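Local coordinates for Ent-copalyl diphosphate synthase (Streptomyces platensis, PDB 5BP8), which is a largely helical protein of the terpene cyclase kind, with a helical-hairpin domain of the squalene-hopene cyclase type, at residues P304-D308 / F338-G342; R334-F338 / M379-W383; T346-T351 / W394-W398; H399-Y404 / E450-M455. The contacts are given in a common frame with arbitrary orientation. Numbering follows the deposited sequence.

Interaction 1. Residues P304-D308 / F338-G342; sequences PSDSD and FSCFG
The segments run antiparallel, Asp306 lying beside Phe341 (CA-CA 5.0 Å) and Ser307 beside Cys340 (4.8 Å). Residues 304-306 are extended; the helix starts at Ser307. Ser339 begins the contact: its O accepts from Ser307 OG (2.6 Å), which a p rotamer swings across the gap, while its own OG turns back to Phe341 O (2.8 Å). Cys340 O receives Ser307 N (2.8 Å), giving a first-turn NH a partner outside the helix. The t rotamer of Cys340 brings SG to 3.8 Å from Asp308 CB. Phe341, chi1 m, lays one ring face against Asp306 CB (3.7 Å to the centroid), a CH-pi contact, and Pro304 CG meets the ring edge at CE2 (4.0 Å). Asp306 suits the N-cap: OD2 accepts from Asp309 N. Asp308 OD1 pairs with His354. These bonds fix loop 338-342 to the capped start of helix 307-319, a loop-to-helix-start junction in the helical cyclase fold, and Ser307, Asp308 and Cys340 all pack on Thr351 of helix 349-365.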
loop_
_atom_site.group_PDB
_atom_site.type_symbol
_atom_site.label_atom_id
_atom_site.label_comp_id
_atom_site.label_asym_id
_atom_site.label_seq_id
_atom_site.Cartn_x
_atom_site.Cartn_y
_atom_site.Cartn_z
ATOM N N PRO A 304 -1.679 13.945 3.394
ATOM C CA PRO A 304 -2.505 14.418 4.510
ATOM C C PRO A 304 -2.432 13.448 5.660
ATOM O O PRO A 304 -2.242 12.244 5.454
ATOM C CB PRO A 304 -3.932 14.445 3.919
ATOM C CG PRO A 304 -3.902 13.513 2.765
ATOM C CD PRO A 304 -2.499 13.480 2.256
ATOM N N SER A 305 -2.594 13.966 6.871
ATOM C CA SER A 305 -2.560 13.154 8.078
ATOM C C SER A 305 -3.701 12.170 8.100
ATOM O O SER A 305 -4.780 12.439 7.544
ATOM C CB SER A 305 -2.606 14.059 9.317
ATOM O OG SER A 305 -1.366 14.779 9.387
ATOM N N ASP A 306 -3.468 11.012 8.711
ATOM C CA ASP A 306 -4.505 10.020 8.871
ATOM C C ASP A 306 -4.347 9.351 10.209
ATOM O O ASP A 306 -3.250 9.285 10.757
ATOM C CB ASP A 306 -4.490 8.964 7.738
ATOM C CG ASP A 306 -3.322 8.020 7.842
ATOM O OD1 ASP A 306 -2.244 8.313 7.273
ATOM O OD2 ASP A 306 -3.491 6.970 8.490
ATOM N N SER A 307 -5.435 8.810 10.733
ATOM C CA SER A 307 -5.395 8.286 12.085
ATOM C C SER A 307 -4.665 6.951 12.222
ATOM O O SER A 307 -4.209 6.612 13.315
ATOM C CB SER A 307 -6.796 8.162 12.677
ATOM O OG SER A 307 -7.611 7.213 12.019
ATOM N N ASP A 308 -4.558 6.186 11.134
ATOM C CA ASP A 308 -3.861 4.908 11.213
ATOM C C ASP A 308 -2.382 5.163 11.431
ATOM O O ASP A 308 -1.786 4.637 12.381
ATOM C CB ASP A 308 -4.127 4.068 9.970
ATOM C CG ASP A 308 -3.646 2.626 10.101
ATOM O OD1 ASP A 308 -3.780 2.032 11.210
ATOM O OD2 ASP A 308 -3.177 2.071 9.048
ATOM N N PHE A 338 -13.658 5.152 14.980
ATOM C CA PHE A 338 -12.835 6.245 14.496
ATOM C C PHE A 338 -12.670 6.170 12.993
ATOM O O PHE A 338 -12.504 5.074 12.451
ATOM C CB PHE A 338 -11.450 6.195 15.145
ATOM C CG PHE A 338 -11.423 6.724 16.555
ATOM C CD1 PHE A 338 -12.031 6.007 17.598
ATOM C CD2 PHE A 338 -10.796 7.918 16.843
ATOM C CE1 PHE A 338 -12.013 6.499 18.888
ATOM C CE2 PHE A 338 -10.791 8.424 18.138
ATOM C CZ PHE A 338 -11.397 7.711 19.153
ATOM N N SER A 339 -12.697 7.314 12.327
ATOM C CA SER A 339 -12.391 7.339 10.893
ATOM C C SER A 339 -10.880 7.359 10.683
ATOM O O SER A 339 -10.128 7.687 11.594
ATOM C CB SER A 339 -12.999 8.548 10.201
ATOM O OG SER A 339 -12.420 9.737 10.705
ATOM N N CYS A 340 -10.446 7.010 9.471
ATOM C CA CYS A 340 -9.015 6.980 9.150
ATOM C C CYS A 340 -8.583 8.323 8.568
ATOM O O CYS A 340 -7.600 8.950 9.021
ATOM C CB CYS A 340 -8.688 5.836 8.179
ATOM S SG CYS A 340 -6.902 5.676 7.888
ATOM N N PHE A 341 -9.355 8.796 7.594
ATOM C CA PHE A 341 -9.225 10.163 7.112
ATOM C C PHE A 341 -10.413 10.941 7.642
ATOM O O PHE A 341 -11.343 10.369 8.248
ATOM C CB PHE A 341 -9.110 10.201 5.590
ATOM C CG PHE A 341 -7.776 9.748 5.084
ATOM C CD1 PHE A 341 -7.506 8.391 4.892
ATOM C CD2 PHE A 341 -6.770 10.664 4.810
ATOM C CE1 PHE A 341 -6.271 7.974 4.441
ATOM C CE2 PHE A 341 -5.531 10.246 4.365
ATOM C CZ PHE A 341 -5.283 8.907 4.154
ATOM N N GLY A 342 -10.396 12.252 7.486
ATOM C CA GLY A 342 -11.522 13.043 8.023
ATOM C C GLY A 342 -12.865 12.708 7.384
ATOM O O GLY A 342 -13.899 12.648 8.072
#

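Interaction 2. Residues R334-F338 / M379-W383; sequences RDGYF and MISDW
Residues 334-338 form a tight turn set against one side of helix 370-386, with Gly336 nearest Met379 (CA-CA 6.2 Å) and Tyr337 nearest Ile380 (5.5 Å). Arg334 N donates to Tyr337 O (2.9 Å) across the turn, and Asp335 (phi/psi -80/94) with Gly336 (103/-6) come close to type II geometry. At a positive phi of this size a CB on residue 336 would jam against the preceding carbonyl, so glycine fits. Met379, a selenomethionine, is stretched out with all three chi angles t, reaching to the backbone of the turn, where its methyl CE packs tightly in the model. The turn belongs to the linker between helices 307-319 and 349-365, and the contact ties that linker to helix 370-386, the second helix after it, in a helical array consistent with the squalene-hopene cyclase fold. Tyr337 CB sits squarely over the five-membered ring of Trp383 (3.5 Å to the centroid, 1° off the normal), a CH-pi contact; chi1 p then carries the tyrosine ring aside, nearly parallel to the indole but barely overlapping it (centroids 5.2 Å, planes at 22°). Trp383 CB lies 3.3 Å from Gly336 O; chi1 t and chi2 near 83° turn the indole so that one face lies against Tyr337 CB. Phe338, chi1 m, turns CE1 to CD1 of Ile380 (3.7 Å). A water bridges Gly336 O (2.6 Å) and Asp382 OD2 (2.7 Å), although other acceptors compete for its protons.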
loop_
_atom_site.group_PDB
_atom_site.type_symbol
_atom_site.label_atom_id
_atom_site.label_comp_id
_atom_site.label_asym_id
_atom_site.label_seq_id
_atom_site.Cartn_x
_atom_site.Cartn_y
_atom_site.Cartn_z
ATOM N N ARG A 334 -15.731 9.310 15.651
ATOM C CA ARG A 334 -17.048 9.333 15.034
ATOM C C ARG A 334 -18.001 8.594 15.971
ATOM O O ARG A 334 -17.621 8.259 17.102
ATOM C CB ARG A 334 -16.999 8.679 13.647
ATOM C CG ARG A 334 -15.977 9.333 12.700
ATOM C CD ARG A 334 -16.395 10.762 12.341
ATOM N NE ARG A 334 -15.455 11.452 11.465
ATOM C CZ ARG A 334 -14.541 12.341 11.857
ATOM N NH1 ARG A 334 -14.394 12.676 13.131
ATOM N NH2 ARG A 334 -13.738 12.894 10.961
ATOM N N ASP A 335 -19.222 8.346 15.507
ATOM C CA ASP A 335 -20.243 7.652 16.322
ATOM C C ASP A 335 -20.060 6.127 16.332
ATOM O O ASP A 335 -20.541 5.426 15.463
ATOM C CB ASP A 335 -21.645 8.004 15.826
ATOM C CG ASP A 335 -22.749 7.519 16.770
ATOM O OD1 ASP A 335 -22.479 7.281 17.966
ATOM O OD2 ASP A 335 -23.894 7.381 16.306
ATOM N N GLY A 336 -19.360 5.643 17.345
ATOM C CA GLY A 336 -19.117 4.213 17.569
ATOM C C GLY A 336 -17.733 3.695 17.187
ATOM O O GLY A 336 -17.404 2.538 17.455
ATOM N N TYR A 337 -16.912 4.552 16.577
ATOM C CA TYR A 337 -15.642 4.115 15.971
ATOM C C TYR A 337 -14.855 5.354 15.540
ATOM O O TYR A 337 -15.329 6.466 15.692
ATOM C CB TYR A 337 -15.931 3.205 14.754
ATOM C CG TYR A 337 -16.438 3.988 13.580
ATOM C CD1 TYR A 337 -17.741 4.459 13.551
ATOM C CD2 TYR A 337 -15.589 4.338 12.524
ATOM C CE1 TYR A 337 -18.190 5.248 12.507
ATOM C CE2 TYR A 337 -16.033 5.128 11.481
ATOM C CZ TYR A 337 -17.337 5.573 11.474
ATOM O OH TYR A 337 -17.808 6.353 10.447
ATOM N N PHE A 338 -13.658 5.152 14.980
ATOM C CA PHE A 338 -12.835 6.245 14.496
ATOM C C PHE A 338 -12.670 6.170 12.993
ATOM O O PHE A 338 -12.504 5.074 12.451
ATOM C CB PHE A 338 -11.450 6.195 15.145
ATOM C CG PHE A 338 -11.423 6.724 16.555
ATOM C CD1 PHE A 338 -12.031 6.007 17.598
ATOM C CD2 PHE A 338 -10.796 7.918 16.843
ATOM C CE1 PHE A 338 -12.013 6.499 18.888
ATOM C CE2 PHE A 338 -10.791 8.424 18.138
ATOM C CZ PHE A 338 -11.397 7.711 19.153
HETATM N N MSE A 379 -15.340 1.537 23.531
HETATM C CA MSE A 379 -16.195 1.604 22.355
HETATM C C MSE A 379 -15.588 1.121 21.034
HETATM O O MSE A 379 -16.327 0.697 20.111
HETATM C CB MSE A 379 -16.421 3.051 22.104
HETATM C CG MSE A 379 -17.435 3.355 21.007
HETATM SE SE MSE A 379 -16.704 5.093 20.698
HETATM C CE MSE A 379 -17.775 6.268 19.594
ATOM N N ILE A 380 -14.269 1.273 20.908
ATOM C CA ILE A 380 -13.530 0.696 19.759
ATOM C C ILE A 380 -13.539 -0.825 19.925
ATOM O O ILE A 380 -13.752 -1.582 18.971
ATOM C CB ILE A 380 -12.065 1.162 19.713
ATOM C CG1 ILE A 380 -11.971 2.654 19.403
ATOM C CG2 ILE A 380 -11.293 0.362 18.655
ATOM C CD1 ILE A 380 -10.561 3.158 19.545
ATOM N N SER A 381 -13.311 -1.275 21.158
ATOM C CA SER A 381 -13.532 -2.680 21.514
ATOM C C SER A 381 -14.893 -3.196 21.063
ATOM O O SER A 381 -14.943 -4.197 20.337
ATOM C CB SER A 381 -13.364 -2.900 23.014
ATOM O OG SER A 381 -12.012 -2.721 23.364
ATOM N N ASP A 382 -15.977 -2.530 21.473
ATOM C CA ASP A 382 -17.331 -2.846 20.974
ATOM C C ASP A 382 -17.253 -3.111 19.478
ATOM O O ASP A 382 -17.554 -4.202 19.010
ATOM C CB ASP A 382 -18.329 -1.679 21.144
ATOM C CG ASP A 382 -19.720 -1.993 20.532
ATOM O OD1 ASP A 382 -20.295 -3.077 20.833
ATOM O OD2 ASP A 382 -20.234 -1.169 19.734
ATOM N N TRP A 383 -16.836 -2.071 18.767
ATOM C CA TRP A 383 -16.928 -2.005 17.327
ATOM C C TRP A 383 -16.100 -3.094 16.632
ATOM O O TRP A 383 -16.591 -3.713 15.685
ATOM C CB TRP A 383 -16.483 -0.617 16.865
ATOM C CG TRP A 383 -16.730 -0.351 15.451
ATOM C CD1 TRP A 383 -17.878 0.068 14.873
ATOM C CD2 TRP A 383 -15.773 -0.497 14.398
ATOM N NE1 TRP A 383 -17.701 0.210 13.523
ATOM C CE2 TRP A 383 -16.416 -0.145 13.204
ATOM C CE3 TRP A 383 -14.438 -0.896 14.363
ATOM C CZ2 TRP A 383 -15.762 -0.164 11.967
ATOM C CZ3 TRP A 383 -13.784 -0.914 13.127
ATOM C CH2 TRP A 383 -14.454 -0.563 11.958
HETATM O O HOH W 1 -19.299 1.049 18.549
#

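Interaction 3. Residues T346-T351 / W394-W398; sequences TPSTST and WMDKW. With SO4 (sulfate ion), chain B.
A single carboxylate, that of Asp396, grips the start of a helix with both oxygens. OD1 accepts from Ser348 OG (2.6 Å) and Ser350 N (2.9 Å); OD2 accepts from Ser350 OG (2.7 Å) and from Trp398 N (3.0 Å), two residues on, which makes an Asx turn. The segment 394-398 opens with Trp394, the last residue of a QxxDGSW sequence that fits the QW motif of the squalene-hopene cyclase family; Trp394 packs on Gln388 and donates NE1 to Leu384 O. Thr349 faces Asp396 (CA-CA 5.4 Å). The loop is extended through Asp396 and bends at Lys397 (phi/psi -66/-24). Asp396 has chi1 t, pointing its short side chain at the helix end, where first-turn NH groups lack helical carbonyl partners and small hydroxyl side chains can donate to an anion. Ser348, chi1 t, is the N-cap: its OG accepts from Thr351 N (3.0 Å) and Thr351 OG1 (2.8 Å). Ser350 and Thr349 are both p, and the latter's OG1 donates to Met395 O (2.8 Å). A water accepts weakly from Lys397 N (3.0 Å) and donates to Pro347 O (2.8 Å). Lys397, long enough to run along the 346-348 backbone, starts with chi1 p and ends at Thr346 O (NZ 2.7 Å). Its NZ also holds a sulfate ion, probably from the crystallisation liquor, at O1 (2.9 Å) and O3 (3.1 Å), and Thr346 N donates to the same O1 (2.8 Å).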
loop_
_atom_site.group_PDB
_atom_site.type_symbol
_atom_site.label_atom_id
_atom_site.label_comp_id
_atom_site.label_asym_id
_atom_site.label_seq_id
_atom_site.Cartn_x
_atom_site.Cartn_y
_atom_site.Cartn_z
ATOM N N THR A 346 -16.030 4.241 3.862
ATOM C CA THR A 346 -15.843 2.932 4.454
ATOM C C THR A 346 -14.865 3.003 5.600
ATOM O O THR A 346 -13.724 3.455 5.418
ATOM C CB THR A 346 -15.291 1.972 3.377
ATOM O OG1 THR A 346 -16.234 1.940 2.304
ATOM C CG2 THR A 346 -15.119 0.580 3.922
ATOM N N PRO A 347 -15.289 2.579 6.800
ATOM C CA PRO A 347 -14.333 2.534 7.900
ATOM C C PRO A 347 -13.272 1.455 7.730
ATOM O O PRO A 347 -13.486 0.459 7.034
ATOM C CB PRO A 347 -15.188 2.173 9.130
ATOM C CG PRO A 347 -16.588 2.032 8.667
ATOM C CD PRO A 347 -16.600 2.007 7.172
ATOM N N SER A 348 -12.166 1.650 8.415
ATOM C CA SER A 348 -11.067 0.717 8.452
ATOM C C SER A 348 -11.012 -0.031 9.785
ATOM O O SER A 348 -10.953 0.583 10.857
ATOM C CB SER A 348 -9.763 1.462 8.229
ATOM O OG SER A 348 -8.653 0.638 8.512
ATOM N N THR A 349 -10.998 -1.353 9.720
ATOM C CA THR A 349 -10.860 -2.184 10.931
ATOM C C THR A 349 -9.443 -2.107 11.479
ATOM O O THR A 349 -9.258 -1.959 12.695
ATOM C CB THR A 349 -11.213 -3.659 10.652
ATOM O OG1 THR A 349 -10.416 -4.143 9.551
ATOM C CG2 THR A 349 -12.690 -3.805 10.317
ATOM N N SER A 350 -8.430 -2.131 10.591
ATOM C CA SER A 350 -7.029 -2.081 11.029
ATOM C C SER A 350 -6.726 -0.729 11.696
ATOM O O SER A 350 -5.961 -0.673 12.653
ATOM C CB SER A 350 -6.034 -2.366 9.868
ATOM O OG SER A 350 -5.976 -1.270 8.989
ATOM N N THR A 351 -7.314 0.344 11.190
ATOM C CA THR A 351 -7.124 1.675 11.770
ATOM C C THR A 351 -7.652 1.714 13.216
ATOM O O THR A 351 -6.974 2.187 14.133
ATOM C CB THR A 351 -7.803 2.740 10.913
ATOM O OG1 THR A 351 -7.200 2.760 9.604
ATOM C CG2 THR A 351 -7.709 4.149 11.539
ATOM N N TRP A 394 -11.182 -10.909 10.130
ATOM C CA TRP A 394 -11.619 -9.571 9.775
ATOM C C TRP A 394 -11.098 -9.289 8.353
ATOM O O TRP A 394 -10.235 -9.998 7.878
ATOM C CB TRP A 394 -11.028 -8.491 10.701
ATOM C CG TRP A 394 -11.683 -8.334 12.067
ATOM C CD1 TRP A 394 -12.620 -7.409 12.429
ATOM C CD2 TRP A 394 -11.370 -9.071 13.244
ATOM N NE1 TRP A 394 -12.941 -7.555 13.766
ATOM C CE2 TRP A 394 -12.161 -8.547 14.292
ATOM C CE3 TRP A 394 -10.504 -10.134 13.518
ATOM C CZ2 TRP A 394 -12.123 -9.075 15.605
ATOM C CZ3 TRP A 394 -10.440 -10.635 14.813
ATOM C CH2 TRP A 394 -11.258 -10.111 15.843
HETATM N N MSE A 395 -11.641 -8.260 7.722
HETATM C CA MSE A 395 -11.090 -7.711 6.473
HETATM C C MSE A 395 -10.904 -6.236 6.713
HETATM O O MSE A 395 -11.620 -5.630 7.520
HETATM C CB MSE A 395 -12.061 -7.893 5.313
HETATM C CG MSE A 395 -11.904 -9.193 4.530
HETATM SE SE MSE A 395 -10.116 -9.438 3.720
HETATM C CE MSE A 395 -9.941 -8.246 2.174
ATOM N N ASP A 396 -9.966 -5.629 5.980
ATOM C CA ASP A 396 -9.662 -4.215 6.121
ATOM C C ASP A 396 -9.534 -3.574 4.753
ATOM O O ASP A 396 -9.066 -4.205 3.807
ATOM C CB ASP A 396 -8.359 -3.994 6.872
ATOM C CG ASP A 396 -8.041 -2.519 7.064
ATOM O OD1 ASP A 396 -8.860 -1.830 7.697
ATOM O OD2 ASP A 396 -6.964 -2.048 6.606
ATOM N N LYS A 397 -9.929 -2.314 4.679
ATOM C CA LYS A 397 -9.899 -1.570 3.434
ATOM C C LYS A 397 -8.516 -1.306 2.871
ATOM O O LYS A 397 -8.407 -0.997 1.698
ATOM C CB LYS A 397 -10.647 -0.226 3.589
ATOM C CG LYS A 397 -9.913 0.823 4.392
ATOM C CD LYS A 397 -10.797 2.046 4.664
ATOM C CE LYS A 397 -11.065 2.849 3.403
ATOM N NZ LYS A 397 -11.752 4.130 3.722
ATOM N N TRP A 398 -7.463 -1.299 3.695
ATOM C CA TRP A 398 -6.134 -0.889 3.227
ATOM C C TRP A 398 -5.281 -2.038 2.672
ATOM O O TRP A 398 -4.190 -1.790 2.211
ATOM C CB TRP A 398 -5.332 -0.198 4.346
ATOM C CG TRP A 398 -6.021 1.045 4.878
ATOM C CD1 TRP A 398 -6.363 1.299 6.177
ATOM C CD2 TRP A 398 -6.476 2.181 4.111
ATOM N NE1 TRP A 398 -6.983 2.540 6.268
ATOM C CE2 TRP A 398 -7.075 3.089 5.017
ATOM C CE3 TRP A 398 -6.432 2.520 2.752
ATOM C CZ2 TRP A 398 -7.645 4.303 4.600
ATOM C CZ3 TRP A 398 -7.001 3.734 2.338
ATOM C CH2 TRP A 398 -7.587 4.612 3.263
HETATM S S SO4 B . -13.440 5.699 1.005
HETATM O O1 SO4 B . -14.021 4.776 2.012
HETATM O O2 SO4 B . -14.353 6.890 0.925
HETATM O O3 SO4 B . -12.081 6.066 1.297
HETATM O O4 SO4 B . -13.502 5.016 -0.299
HETATM O O HOH W 2 -12.223 -1.966 6.623
#

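Interaction 4. Residues H399-Y404 / E450-M455; sequences HASPYY and EETAYM
Tyr403, chi1 m, lays its ring alongside Met455, a selenomethionine: CD1 lies 3.7 Å from Met455 CG, and SE stands at the ring edge, 5.1 Å from the centroid, a Met-aromatic contact. The backbones come closest at Tyr403 and Glu451 (CA-CA 5.6 Å). Ser401, chi1 t, is the N-cap: its OG accepts from Tyr403 N (3.0 Å) and donates to Glu451 OE2 (2.6 Å), so one hydroxyl serves both helices. His399 ND1 accepts from Ser401 N (3.1 Å), which leaves NE2 as the protonated nitrogen donating to Glu450 OE2 (2.9 Å). That oxygen also accepts from Tyr454 OH (2.6 Å) and Trp495 NE1; the buried carboxylate is thus met by donors. Tyr404 CD1 packs on Tyr454 CE2 (3.6 Å), with ring planes at 55°. The contact joins the start of helix 402-416 to helix 449-461 in the helical-hairpin domain, with Tyr404 reaching helix 349-365, Met455 touching Trp431 of helix 422-435, and Tyr454 packing on Ala510 of helix 504-518.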
loop_
_atom_site.group_PDB
_atom_site.type_symbol
_atom_site.label_atom_id
_atom_site.label_comp_id
_atom_site.label_asym_id
_atom_site.label_seq_id
_atom_site.Cartn_x
_atom_site.Cartn_y
_atom_site.Cartn_z
ATOM N N HIS A 399 -5.761 -3.270 2.747
ATOM C CA HIS A 399 -4.919 -4.423 2.490
ATOM C C HIS A 399 -5.764 -5.509 1.854
ATOM O O HIS A 399 -6.898 -5.775 2.263
ATOM C CB HIS A 399 -4.286 -4.843 3.802
ATOM C CG HIS A 399 -3.026 -5.638 3.683
ATOM N ND1 HIS A 399 -2.995 -6.939 3.235
ATOM C CD2 HIS A 399 -1.756 -5.334 4.020
ATOM C CE1 HIS A 399 -1.765 -7.397 3.292
ATOM N NE2 HIS A 399 -0.993 -6.443 3.780
ATOM N N ALA A 400 -5.190 -6.170 0.850
ATOM C CA ALA A 400 -5.842 -7.281 0.154
ATOM C C ALA A 400 -6.008 -8.573 0.959
ATOM O O ALA A 400 -6.804 -9.410 0.581
ATOM C CB ALA A 400 -5.048 -7.599 -1.121
ATOM N N SER A 401 -5.230 -8.755 2.028
ATOM C CA SER A 401 -5.183 -10.001 2.769
ATOM C C SER A 401 -6.018 -9.992 4.071
ATOM O O SER A 401 -5.877 -9.080 4.903
ATOM C CB SER A 401 -3.736 -10.309 3.156
ATOM O OG SER A 401 -3.687 -11.519 3.862
ATOM N N PRO A 402 -6.839 -11.024 4.275
ATOM C CA PRO A 402 -7.485 -11.142 5.583
ATOM C C PRO A 402 -6.494 -11.459 6.698
ATOM O O PRO A 402 -6.833 -11.312 7.906
ATOM C CB PRO A 402 -8.459 -12.277 5.383
ATOM C CG PRO A 402 -7.866 -13.129 4.331
ATOM C CD PRO A 402 -7.098 -12.209 3.425
ATOM N N TYR A 403 -5.290 -11.908 6.331
ATOM C CA TYR A 403 -4.267 -12.225 7.334
ATOM C C TYR A 403 -3.753 -10.961 8.002
ATOM O O TYR A 403 -3.507 -10.968 9.218
ATOM C CB TYR A 403 -3.161 -13.107 6.736
ATOM C CG TYR A 403 -3.799 -14.374 6.216
ATOM C CD1 TYR A 403 -4.274 -15.366 7.097
ATOM C CD2 TYR A 403 -4.024 -14.553 4.858
ATOM C CE1 TYR A 403 -4.913 -16.499 6.615
ATOM C CE2 TYR A 403 -4.653 -15.684 4.377
ATOM C CZ TYR A 403 -5.102 -16.648 5.251
ATOM O OH TYR A 403 -5.743 -17.754 4.727
ATOM N N TYR A 404 -3.618 -9.877 7.235
ATOM C CA TYR A 404 -3.264 -8.569 7.824
ATOM C C TYR A 404 -4.349 -8.097 8.787
ATOM O O TYR A 404 -4.057 -7.775 9.967
ATOM C CB TYR A 404 -3.069 -7.496 6.753
ATOM C CG TYR A 404 -2.732 -6.134 7.313
ATOM C CD1 TYR A 404 -1.530 -5.923 7.944
ATOM C CD2 TYR A 404 -3.616 -5.065 7.205
ATOM C CE1 TYR A 404 -1.196 -4.680 8.455
ATOM C CE2 TYR A 404 -3.292 -3.803 7.725
ATOM C CZ TYR A 404 -2.088 -3.631 8.364
ATOM O OH TYR A 404 -1.658 -2.432 8.880
ATOM N N GLU A 450 4.946 -12.398 4.213
ATOM C CA GLU A 450 4.183 -11.412 4.981
ATOM C C GLU A 450 3.024 -12.060 5.740
ATOM O O GLU A 450 2.885 -11.900 6.950
ATOM C CB GLU A 450 3.657 -10.310 4.064
ATOM C CG GLU A 450 2.869 -9.226 4.791
ATOM C CD GLU A 450 2.365 -8.117 3.883
ATOM O OE1 GLU A 450 2.546 -8.216 2.633
ATOM O OE2 GLU A 450 1.794 -7.155 4.430
ATOM N N GLU A 451 2.195 -12.825 5.022
ATOM C CA GLU A 451 0.976 -13.344 5.621
ATOM C C GLU A 451 1.261 -14.460 6.634
ATOM O O GLU A 451 0.584 -14.559 7.669
ATOM C CB GLU A 451 -0.022 -13.783 4.551
ATOM C CG GLU A 451 -0.425 -12.639 3.611
ATOM C CD GLU A 451 -1.112 -13.112 2.347
ATOM O OE1 GLU A 451 -0.409 -13.579 1.426
ATOM O OE2 GLU A 451 -2.350 -12.990 2.252
ATOM N N THR A 452 2.266 -15.270 6.342
ATOM C CA THR A 452 2.714 -16.285 7.268
ATOM C C THR A 452 3.193 -15.617 8.574
ATOM O O THR A 452 2.818 -16.053 9.695
ATOM C CB THR A 452 3.834 -17.147 6.654
ATOM O OG1 THR A 452 3.361 -17.779 5.449
ATOM C CG2 THR A 452 4.280 -18.216 7.656
ATOM N N ALA A 453 4.006 -14.576 8.423
ATOM C CA ALA A 453 4.525 -13.824 9.584
ATOM C C ALA A 453 3.414 -13.313 10.463
ATOM O O ALA A 453 3.490 -13.451 11.706
ATOM C CB ALA A 453 5.420 -12.673 9.147
ATOM N N TYR A 454 2.356 -12.758 9.852
ATOM C CA TYR A 454 1.222 -12.260 10.640
ATOM C C TYR A 454 0.554 -13.357 11.475
ATOM O O TYR A 454 0.191 -13.127 12.632
ATOM C CB TYR A 454 0.169 -11.554 9.776
ATOM C CG TYR A 454 0.697 -10.333 9.022
ATOM C CD1 TYR A 454 1.750 -9.564 9.524
ATOM C CD2 TYR A 454 0.083 -9.916 7.854
ATOM C CE1 TYR A 454 2.219 -8.447 8.844
ATOM C CE2 TYR A 454 0.533 -8.800 7.165
ATOM C CZ TYR A 454 1.601 -8.067 7.669
ATOM O OH TYR A 454 2.110 -6.972 7.008
HETATM N N MSE A 455 0.360 -14.531 10.881
HETATM C CA MSE A 455 -0.278 -15.638 11.592
HETATM C C MSE A 455 0.597 -16.214 12.670
HETATM O O MSE A 455 0.094 -16.578 13.752
HETATM C CB MSE A 455 -0.754 -16.710 10.609
HETATM C CG MSE A 455 -1.908 -16.164 9.773
HETATM SE SE MSE A 455 -3.509 -15.647 10.781
HETATM C CE MSE A 455 -3.222 -13.734 10.975
#

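Overall arrangement
Following the chain, interaction 1 closes the loop from the start of helix 307-319 to residues 338-342. Interaction 2 opens within that same linker, shares Phe338, and carries it on to helix 370-386; Arg334 NH2 and Gly342 O, 2.9 Å apart, join the two sites. Before interaction 2 closes, interaction 3 opens at 346-351, so these two cross, and Trp383 packs on Pro347 between them. Thr351 and Trp398 meet Cys340 of interaction 1. Interaction 4 follows in series from His399, directly after Trp398, to helix 449-461. Together they tie the starts of helices 307-319, 349-365 and 402-416 to the linkers between them, to the later turns of helix 370-386 and to helix 449-461.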